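Local coordinates for endo-N-acetyl-beta-D-glucosaminidase (Hypocrea jecorina, PDB 4AC1), which cleaves N-linked glycans as a family 18 endo-beta-N-acetylglucosaminidase and is responsible for the deglycosylation of the fungus's own cellulases, at residues A[37-42]-A[253-258]; A[66-71]-A[76-81]. All coordinates share one frame; numbering follows the deposited sequence.

Contact 1: A[37-42]-A[253-258]; sequences IVCSFH and MGWEYF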
loop_
_atom_site.group_PDB
_atom_site.type_symbol
_atom_site.label_atom_id
_atom_site.label_comp_id
_atom_site.label_asym_id
_atom_site.label_seq_id
_atom_site.Cartn_x
_atom_site.Cartn_y
_atom_site.Cartn_z
ATOM N N ILE A 37 3.701 0.493 -5.513
ATOM C CA ILE A 37 2.751 -0.595 -5.283
ATOM C C ILE A 37 1.772 -0.689 -6.460
ATOM O O ILE A 37 0.893 0.166 -6.629
ATOM C CB ILE A 37 2.003 -0.455 -3.920
ATOM C CG1 ILE A 37 3.014 -0.335 -2.766
ATOM C CG2 ILE A 37 1.080 -1.663 -3.704
ATOM C CD1 ILE A 37 2.398 -0.232 -1.377
ATOM N N VAL A 38 1.968 -1.720 -7.285
ATOM C CA VAL A 38 1.101 -2.009 -8.432
ATOM C C VAL A 38 -0.179 -2.645 -7.894
ATOM O O VAL A 38 -0.126 -3.602 -7.119
ATOM C CB VAL A 38 1.798 -2.951 -9.437
ATOM C CG1 VAL A 38 0.853 -3.351 -10.584
ATOM C CG2 VAL A 38 3.051 -2.270 -9.988
ATOM N N CYS A 39 -1.324 -2.118 -8.310
ATOM C CA CYS A 39 -2.600 -2.518 -7.726
ATOM C C CYS A 39 -3.755 -2.225 -8.694
ATOM O O CYS A 39 -3.543 -1.537 -9.687
ATOM C CB CYS A 39 -2.816 -1.790 -6.389
ATOM S SG CYS A 39 -2.865 0.025 -6.475
ATOM N N SER A 40 -4.964 -2.732 -8.439
ATOM C CA SER A 40 -5.277 -3.682 -7.376
ATOM C C SER A 40 -5.443 -5.078 -7.947
ATOM O O SER A 40 -6.230 -5.303 -8.873
ATOM C CB SER A 40 -6.561 -3.289 -6.651
ATOM O OG SER A 40 -6.426 -2.021 -6.032
ATOM N N PHE A 41 -4.704 -6.031 -7.393
ATOM C CA PHE A 41 -4.919 -7.441 -7.703
ATOM C C PHE A 41 -6.229 -7.906 -7.061
ATOM O O PHE A 41 -6.606 -7.447 -5.976
ATOM C CB PHE A 41 -3.733 -8.298 -7.242
ATOM C CG PHE A 41 -2.489 -8.125 -8.086
ATOM C CD1 PHE A 41 -2.276 -8.921 -9.207
ATOM C CD2 PHE A 41 -1.535 -7.165 -7.760
ATOM C CE1 PHE A 41 -1.124 -8.777 -9.986
ATOM C CE2 PHE A 41 -0.381 -7.010 -8.537
ATOM C CZ PHE A 41 -0.178 -7.817 -9.652
ATOM N N HIS A 42 -6.921 -8.791 -7.774
ATOM C CA HIS A 42 -8.220 -9.332 -7.377
ATOM C C HIS A 42 -8.208 -10.847 -7.497
ATOM O O HIS A 42 -7.862 -11.394 -8.556
ATOM C CB HIS A 42 -9.322 -8.805 -8.295
ATOM C CG HIS A 42 -9.392 -7.316 -8.365
ATOM N ND1 HIS A 42 -9.609 -6.537 -7.250
ATOM C CD2 HIS A 42 -9.301 -6.462 -9.411
ATOM C CE1 HIS A 42 -9.627 -5.264 -7.603
ATOM N NE2 HIS A 42 -9.445 -5.191 -8.908
ATOM N N MET A 253 2.596 7.354 2.311
ATOM C CA MET A 253 2.111 6.745 1.084
ATOM C C MET A 253 1.051 7.631 0.462
ATOM O O MET A 253 0.376 8.395 1.154
ATOM C CB MET A 253 1.637 5.287 1.277
ATOM C CG MET A 253 0.377 5.057 2.119
ATOM S SD MET A 253 -1.182 5.470 1.291
ATOM C CE MET A 253 -2.266 4.420 2.243
ATOM N N GLY A 254 0.944 7.545 -0.859
ATOM C CA GLY A 254 -0.034 8.325 -1.607
ATOM C C GLY A 254 -0.968 7.459 -2.431
ATOM O O GLY A 254 -0.515 6.633 -3.241
ATOM N N TRP A 255 -2.269 7.665 -2.232
ATOM C CA TRP A 255 -3.323 7.078 -3.072
ATOM C C TRP A 255 -3.905 8.187 -3.970
ATOM O O TRP A 255 -4.563 9.089 -3.449
ATOM C CB TRP A 255 -4.450 6.460 -2.220
ATOM C CG TRP A 255 -5.432 5.813 -3.120
ATOM C CD1 TRP A 255 -6.488 6.405 -3.751
ATOM C CD2 TRP A 255 -5.393 4.456 -3.584
ATOM N NE1 TRP A 255 -7.126 5.498 -4.559
ATOM C CE2 TRP A 255 -6.467 4.293 -4.484
ATOM C CE3 TRP A 255 -4.550 3.362 -3.327
ATOM C CZ2 TRP A 255 -6.737 3.071 -5.119
ATOM C CZ3 TRP A 255 -4.810 2.146 -3.961
ATOM C CH2 TRP A 255 -5.903 2.011 -4.841
ATOM N N GLU A 256 -3.682 8.170 -5.286
ATOM C CA GLU A 256 -2.780 7.262 -6.010
ATOM C C GLU A 256 -2.063 8.104 -7.076
ATOM O O GLU A 256 -2.269 9.323 -7.179
ATOM C CB GLU A 256 -3.560 6.111 -6.661
ATOM C CG GLU A 256 -4.689 6.594 -7.565
ATOM C CD GLU A 256 -4.906 5.728 -8.799
ATOM O OE1 GLU A 256 -3.956 5.054 -9.271
ATOM O OE2 GLU A 256 -6.046 5.731 -9.309
ATOM N N TYR A 257 -1.222 7.477 -7.887
ATOM C CA TYR A 257 -0.263 8.244 -8.677
ATOM C C TYR A 257 -0.826 9.233 -9.702
ATOM O O TYR A 257 -0.521 10.434 -9.649
ATOM C CB TYR A 257 0.718 7.314 -9.390
ATOM C CG TYR A 257 1.688 8.020 -10.320
ATOM C CD1 TYR A 257 2.601 8.968 -9.837
ATOM C CD2 TYR A 257 1.700 7.732 -11.684
ATOM C CE1 TYR A 257 3.504 9.595 -10.694
ATOM C CE2 TYR A 257 2.599 8.369 -12.555
ATOM C CZ TYR A 257 3.501 9.292 -12.047
ATOM O OH TYR A 257 4.409 9.925 -12.873
ATOM N N PHE A 258 -1.615 8.720 -10.645
ATOM C CA PHE A 258 -1.742 9.335 -11.981
ATOM C C PHE A 258 -2.264 10.768 -12.056
ATOM O O PHE A 258 -2.003 11.460 -13.033
ATOM C CB PHE A 258 -2.580 8.455 -12.920
ATOM C CG PHE A 258 -4.053 8.700 -12.813
ATOM C CD1 PHE A 258 -4.754 8.325 -11.668
ATOM C CD2 PHE A 258 -4.741 9.328 -13.857
ATOM C CE1 PHE A 258 -6.111 8.554 -11.567
ATOM C CE2 PHE A 258 -6.100 9.569 -13.765
ATOM C CZ PHE A 258 -6.787 9.184 -12.628
#

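Contact 2: A[66-71]-A[76-81]; sequences NETITM and VKVMGM. With NAG (2-acetamido-2-deoxy-beta-D-glucopyranose), chain C.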
loop_
_atom_site.group_PDB
_atom_site.type_symbol
_atom_site.label_atom_id
_atom_site.label_comp_id
_atom_site.label_asym_id
_atom_site.label_seq_id
_atom_site.Cartn_x
_atom_site.Cartn_y
_atom_site.Cartn_z
ATOM N N ASN A 66 7.327 -4.128 -18.112
ATOM C CA ASN A 66 8.622 -3.714 -18.639
ATOM C C ASN A 66 9.234 -2.547 -17.857
ATOM O O ASN A 66 10.430 -2.551 -17.553
ATOM C CB ASN A 66 8.529 -3.389 -20.121
ATOM C CG ASN A 66 8.706 -4.615 -20.968
ATOM O OD1 ASN A 66 9.822 -5.070 -21.168
ATOM N ND2 ASN A 66 7.610 -5.168 -21.447
ATOM N N GLU A 67 8.402 -1.575 -17.497
ATOM C CA GLU A 67 8.881 -0.438 -16.704
ATOM C C GLU A 67 9.318 -0.837 -15.289
ATOM O O GLU A 67 10.241 -0.248 -14.723
ATOM C CB GLU A 67 7.840 0.691 -16.650
ATOM C CG GLU A 67 7.645 1.381 -18.000
ATOM C CD GLU A 67 6.851 2.664 -17.914
ATOM O OE1 GLU A 67 6.011 2.800 -17.001
ATOM O OE2 GLU A 67 7.081 3.544 -18.780
ATOM N N THR A 68 8.668 -1.845 -14.705
ATOM C CA THR A 68 9.034 -2.217 -13.325
ATOM C C THR A 68 10.498 -2.642 -13.182
ATOM O O THR A 68 11.100 -2.436 -12.130
ATOM C CB THR A 68 8.116 -3.299 -12.686
ATOM O OG1 THR A 68 8.264 -4.540 -13.381
ATOM C CG2 THR A 68 6.641 -2.864 -12.663
ATOM N N ILE A 69 11.068 -3.213 -14.246
ATOM C CA ILE A 69 12.480 -3.606 -14.231
ATOM C C ILE A 69 13.367 -2.375 -14.036
ATOM O O ILE A 69 14.274 -2.364 -13.207
ATOM C CB ILE A 69 12.890 -4.371 -15.520
ATOM C CG1 ILE A 69 12.049 -5.639 -15.675
ATOM C CG2 ILE A 69 14.385 -4.724 -15.504
ATOM C CD1 ILE A 69 12.086 -6.249 -17.062
ATOM N N THR A 70 13.052 -1.321 -14.782
ATOM C CA THR A 70 13.786 -0.068 -14.711
ATOM C C THR A 70 13.622 0.605 -13.348
ATOM O O THR A 70 14.580 1.179 -12.803
ATOM C CB THR A 70 13.323 0.863 -15.833
ATOM O OG1 THR A 70 13.411 0.145 -17.070
ATOM C CG2 THR A 70 14.176 2.119 -15.907
ATOM N N MET A 71 12.416 0.522 -12.793
ATOM C CA MET A 71 12.172 1.050 -11.456
ATOM C C MET A 71 13.059 0.348 -10.430
ATOM O O MET A 71 13.688 0.981 -9.589
ATOM C CB MET A 71 10.708 0.879 -11.087
ATOM C CG MET A 71 9.760 1.689 -11.966
ATOM S SD MET A 71 9.922 3.483 -11.797
ATOM C CE MET A 71 8.916 3.772 -10.341
ATOM N N VAL A 76 14.083 1.298 -6.500
ATOM C CA VAL A 76 12.712 1.239 -5.996
ATOM C C VAL A 76 12.331 -0.212 -5.769
ATOM O O VAL A 76 12.669 -1.075 -6.578
ATOM C CB VAL A 76 11.727 1.895 -6.997
ATOM C CG1 VAL A 76 10.284 1.825 -6.482
ATOM C CG2 VAL A 76 12.122 3.338 -7.255
ATOM N N LYS A 77 11.640 -0.493 -4.669
ATOM C CA LYS A 77 11.081 -1.826 -4.462
ATOM C C LYS A 77 9.693 -1.860 -5.083
ATOM O O LYS A 77 8.834 -1.008 -4.770
ATOM C CB LYS A 77 11.010 -2.152 -2.965
ATOM C CG LYS A 77 12.332 -2.089 -2.212
ATOM C CD LYS A 77 13.394 -2.999 -2.791
ATOM C CE LYS A 77 14.703 -2.834 -2.041
ATOM N NZ LYS A 77 15.444 -4.121 -1.964
ATOM N N VAL A 78 9.466 -2.819 -5.972
ATOM C CA VAL A 78 8.179 -2.925 -6.641
ATOM C C VAL A 78 7.365 -4.021 -5.964
ATOM O O VAL A 78 7.776 -5.179 -5.924
ATOM C CB VAL A 78 8.334 -3.155 -8.171
ATOM C CG1 VAL A 78 6.973 -3.411 -8.822
ATOM C CG2 VAL A 78 8.994 -1.943 -8.813
ATOM N N MET A 79 6.202 -3.632 -5.449
ATOM C CA MET A 79 5.296 -4.520 -4.736
ATOM C C MET A 79 3.970 -4.601 -5.472
ATOM O O MET A 79 3.696 -3.799 -6.377
ATOM C CB MET A 79 4.986 -3.948 -3.352
ATOM C CG MET A 79 6.185 -3.810 -2.449
ATOM S SD MET A 79 5.857 -2.921 -0.920
ATOM C CE MET A 79 4.656 -4.013 -0.118
ATOM N N GLY A 80 3.141 -5.558 -5.072
ATOM C CA GLY A 80 1.741 -5.571 -5.464
ATOM C C GLY A 80 0.874 -5.254 -4.258
ATOM O O GLY A 80 1.355 -5.307 -3.110
ATOM N N MET A 81 -0.392 -4.920 -4.518
ATOM C CA MET A 81 -1.422 -4.917 -3.485
ATOM C C MET A 81 -2.573 -5.740 -4.007
ATOM O O MET A 81 -2.930 -5.647 -5.190
ATOM C CB MET A 81 -1.879 -3.506 -3.138
ATOM C CG MET A 81 -3.060 -3.447 -2.186
ATOM S SD MET A 81 -4.673 -3.317 -3.024
ATOM C CE MET A 81 -4.751 -1.534 -3.252
HETATM C C1 NAG C . 7.674 -6.340 -22.285
HETATM C C2 NAG C . 7.250 -7.648 -21.611
HETATM C C3 NAG C . 7.346 -8.807 -22.600
HETATM C C4 NAG C . 6.499 -8.479 -23.825
HETATM C C5 NAG C . 6.934 -7.130 -24.403
HETATM C C6 NAG C . 6.026 -6.697 -25.542
HETATM C C7 NAG C . 7.432 -8.119 -19.241
HETATM C C8 NAG C . 8.343 -8.347 -18.078
HETATM N N2 NAG C . 8.029 -7.892 -20.415
HETATM O O3 NAG C . 6.899 -9.992 -21.978
HETATM O O4 NAG C . 6.635 -9.479 -24.817
HETATM O O5 NAG C . 6.868 -6.109 -23.413
HETATM O O6 NAG C . 6.692 -5.697 -26.283
HETATM O O7 NAG C . 6.211 -8.138 -19.094
#

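Contact 1: A[37-42]-A[253-258]
Trp255 holds CG opposite its backbone N (chi1 -176°), and the indole reaches in toward Cys39 and Ser40. In Cys39, chi1 of 60° tucks SG back over its own main chain and turns it to the indole. SG meets the six-membered part of the ring. It lies 3.8 Å from CZ3 of Trp255 and 4.0 Å from CH2 of Trp255. The sulfur stands 4.8 Å from the centroid of that Trp255 ring, and its approach is oblique, 59° off the ring normal. This is a Cys sulfur-aromatic contact. Ser40 OG comes from another direction, at the edge of the indole and near its plane, 4.2 Å from CH2 of Trp255. This is a loose contact, and the hydroxyl is hydrogen-bonded instead to Gln10 NE2. One face of the indole is lined near its rim by CB of the next residue, Glu256, 3.9 Å above the ring plane. Tyr8 also meets the Trp255 ring, and Met81 touches Trp255 as well as Cys39 and Ser40.

Two cis peptide bonds mark the site, Cys39-Ser40 and Trp255-Glu256. The second follows the tryptophan at the end of the last barrel strand. A zinc ion lies about 5 Å from the Trp255 side chain, and Asp125 and Glu127 are close by. A tryptophan followed by a cis peptide on the last strand, with its indole at the floor of the substrate cleft, is characteristic of the family 18 TIM barrel.

Contact 2: A[66-71]-A[76-81]
Val78 meets helix 62-73 through both of its methyl groups. Its CB points toward the helix and splits into two branches. CG1, anti to the backbone N (chi1 174°), lies 3.9 Å from Thr68 CG2 and 4.0 Å from Thr68 CB. CG2 meets two residues about one helical turn apart, lying 4.0 Å from Met71 CB and 4.0 Å from the carbonyl O of Thr68. The Thr68 and Val78 side chains cross at about a right angle. Thr68 OG1 bonds back to the carbonyl of Trp65, and its methyl meets the valine. Replacing Val78 with an alanine would probably open a gap beside Thr68 CG2 and Met71 CB and weaken the grip of helix on strand.

At the turn, Val76 N donates to Met71 O at 3.1 Å. Ile26 packs on both Met71 and Val76. On another part of the helix, Asn66 carries an N-linked GlcNAc, ND2 to C1. The chemistry is therefore apolar between helix and strand, with one backbone bond across the turn and the sugar outside this packing.

Overall arrangement
Both contacts belong to one TIM barrel, and their centres lie 12 Å apart. Along the chain, segment 37-42 comes first, then 66-71 and 76-81, and 253-258 last, so contact 2 falls within the long interval spanned by contact 1. Strands 35-42 and 77-83 are parallel neighbours in the barrel sheet. Val38 N to Met79 O, 2.9 Å, is a probable hydrogen bond between them. Strand 4-9 separates 35-42 from 251-255, so contact 1 is made by side chains reaching over it. Contact 1 lies inside, near the metal site; contact 2 packs an outer helix on the barrel wall. The pair of strands thus joins the helix-covered outer wall to the barrel interior near the zinc.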